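Local coordinates for protein cellulase (Clostridium cellulovorans, PDB 6UI3) that is a glycoside hydrolase family 5 endoglucanase of broad specificity, the chain being its catalytic domain, which probably cuts internal beta-glycosidic links of cellulose and related plant polysaccharides, at residues T259-G264 / Y297-L302. Residues are numbered along the deposited sequence; the frame is centred on the assembly and turned at random.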
loop_
_atom_site.group_PDB
_atom_site.type_symbol
_atom_site.label_atom_id
_atom_site.label_comp_id
_atom_site.label_asym_id
_atom_site.label_seq_id
_atom_site.Cartn_x
_atom_site.Cartn_y
_atom_site.Cartn_z
ATOM N N THR A 259 18.529 7.626 1.831
ATOM C CA THR A 259 18.783 6.227 2.139
ATOM C C THR A 259 18.536 5.332 0.936
ATOM O O THR A 259 19.320 4.422 0.672
ATOM C CB THR A 259 17.878 5.766 3.282
ATOM O OG1 THR A 259 18.137 6.544 4.461
ATOM C CG2 THR A 259 18.090 4.311 3.589
ATOM N N PHE A 260 17.453 5.572 0.198
ATOM C CA PHE A 260 17.005 4.675 -0.862
ATOM C C PHE A 260 17.129 5.285 -2.254
ATOM O O PHE A 260 17.843 4.745 -3.113
ATOM C CB PHE A 260 15.554 4.249 -0.600
ATOM C CG PHE A 260 15.348 3.537 0.712
ATOM C CD1 PHE A 260 15.974 2.333 0.953
ATOM C CD2 PHE A 260 14.499 4.051 1.685
ATOM C CE1 PHE A 260 15.787 1.662 2.137
ATOM C CE2 PHE A 260 14.300 3.369 2.872
ATOM C CZ PHE A 260 14.943 2.185 3.097
ATOM N N VAL A 261 16.455 6.413 -2.502
ATOM C CA VAL A 261 16.288 6.888 -3.880
ATOM C C VAL A 261 17.628 7.252 -4.504
ATOM O O VAL A 261 17.914 6.894 -5.656
ATOM C CB VAL A 261 15.290 8.064 -3.940
ATOM C CG1 VAL A 261 15.116 8.558 -5.391
ATOM C CG2 VAL A 261 13.940 7.656 -3.376
ATOM N N LYS A 262 18.481 7.952 -3.757
ATOM C CA LYS A 262 19.798 8.329 -4.262
ATOM C C LYS A 262 20.687 7.121 -4.494
ATOM O O LYS A 262 21.684 7.224 -5.216
ATOM C CB LYS A 262 20.471 9.320 -3.298
ATOM C CG LYS A 262 19.917 10.720 -3.445
ATOM C CD LYS A 262 20.375 11.694 -2.357
ATOM C CE LYS A 262 21.855 11.734 -2.167
ATOM N NZ LYS A 262 22.192 12.849 -1.212
ATOM N N LYS A 263 20.366 5.984 -3.890
ATOM C CA LYS A 263 21.092 4.742 -4.121
ATOM C C LYS A 263 20.437 3.888 -5.202
ATOM O O LYS A 263 20.801 2.714 -5.359
ATOM C CB LYS A 263 21.249 3.969 -2.807
ATOM C CG LYS A 263 21.948 4.803 -1.716
ATOM C CD LYS A 263 22.300 3.978 -0.486
ATOM C CE LYS A 263 22.469 4.841 0.770
ATOM N NZ LYS A 263 21.803 4.227 1.981
ATOM N N GLY A 264 19.489 4.459 -5.947
ATOM C CA GLY A 264 18.862 3.774 -7.059
ATOM C C GLY A 264 17.703 2.879 -6.710
ATOM O O GLY A 264 17.304 2.067 -7.547
ATOM N N TYR A 297 10.973 13.783 -4.826
ATOM C CA TYR A 297 11.857 12.625 -4.706
ATOM C C TYR A 297 11.309 11.397 -5.431
ATOM O O TYR A 297 11.748 10.270 -5.164
ATOM C CB TYR A 297 12.187 12.353 -3.236
ATOM C CG TYR A 297 12.731 13.605 -2.578
ATOM C CD1 TYR A 297 13.959 14.136 -2.955
ATOM C CD2 TYR A 297 11.991 14.305 -1.636
ATOM C CE1 TYR A 297 14.445 15.313 -2.386
ATOM C CE2 TYR A 297 12.469 15.481 -1.069
ATOM C CZ TYR A 297 13.698 15.988 -1.456
ATOM O OH TYR A 297 14.206 17.156 -0.908
ATOM N N GLY A 298 10.384 11.600 -6.368
ATOM C CA GLY A 298 9.896 10.519 -7.205
ATOM C C GLY A 298 9.064 9.475 -6.495
ATOM O O GLY A 298 8.994 8.332 -6.964
ATOM N N MET A 299 8.398 9.841 -5.397
ATOM C CA MET A 299 7.646 8.877 -4.616
ATOM C C MET A 299 6.154 9.021 -4.863
ATOM O O MET A 299 5.565 10.042 -4.461
ATOM C CB MET A 299 7.960 9.067 -3.133
ATOM C CG MET A 299 9.447 9.001 -2.865
ATOM S SD MET A 299 9.886 9.265 -1.150
ATOM C CE MET A 299 11.657 9.324 -1.208
ATOM N N PRO A 300 5.498 8.044 -5.480
ATOM C CA PRO A 300 4.040 8.121 -5.604
ATOM C C PRO A 300 3.383 8.000 -4.239
ATOM O O PRO A 300 3.888 7.321 -3.336
ATOM C CB PRO A 300 3.674 6.930 -6.499
ATOM C CG PRO A 300 4.880 6.161 -6.700
ATOM C CD PRO A 300 6.061 6.839 -6.110
ATOM N N CYS A 301 2.246 8.688 -4.091
ATOM C CA CYS A 301 1.477 8.726 -2.855
ATOM C C CYS A 301 0.104 8.111 -3.072
ATOM O O CYS A 301 -0.598 8.470 -4.019
ATOM C CB CYS A 301 1.296 10.163 -2.368
ATOM S SG CYS A 301 2.836 10.986 -1.929
ATOM N N LEU A 302 -0.270 7.185 -2.201
ATOM C CA LEU A 302 -1.547 6.489 -2.285
ATOM C C LEU A 302 -2.384 6.808 -1.053
ATOM O O LEU A 302 -2.051 6.383 0.053
ATOM C CB LEU A 302 -1.310 4.983 -2.394
ATOM C CG LEU A 302 -0.709 4.442 -3.686
ATOM C CD1 LEU A 302 0.631 4.921 -4.048
ATOM C CD2 LEU A 302 -0.664 2.916 -3.599
#
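Tyr-297 meets Val-261 through its backbone: the carbonyl O lies 3.8 Å from Val-261 CG1 and 3.9 Å from CG2, so the oxygen faces the fork of the valine at van der Waals range, and no hydrogen bond joins the segments. That valine opens a type I turn that runs to Gly-264, with Gly-264 N 2.9 Å from Val-261 O, and a Schellman motif in which Ile-265 N bonds to Phe-260 O; beside it Lys-263 NZ bonds to Thr-259 O at 2.8 Å, in the carbonyl plane on a lone pair. The side chain of Tyr-297 packs instead on Arg-254 and Asn-257 of helix 243-261. Gly-298 follows with positive phi, 69°, as the C-prime residue of the Schellman motif that ends helix 280-296; its N returns to Thr-295 O, and Met-299 N to Ala-294 O. The chain is thereby turned off the helix and sent toward the barrel. Met-299 makes the one apolar side-chain contact. With CG anti to its carbonyl carbon and the rest extended (chi2 178°, chi3 -173°), the side chain reaches out until its end methyl, CE, sits 3.6 Å from Val-261 CG2. A second conformer of this methionine is also modelled, so this contact is less certain and holds for the present conformer alone. Pro-300 and Leu-302 then form backbone hydrogen bonds with Ile-269, while the backbone of Cys-301 bonds to Gly-26 and brings the last strand against the first, closing the eight-stranded TIM barrel. The contact thus joins two successive helix-to-strand turns of the (beta/alpha)8 fold, with Val-267 of strand 267-272 touching both Val-261 and Met-299, and Phe-253 of helix 243-261 also packing on the methionine.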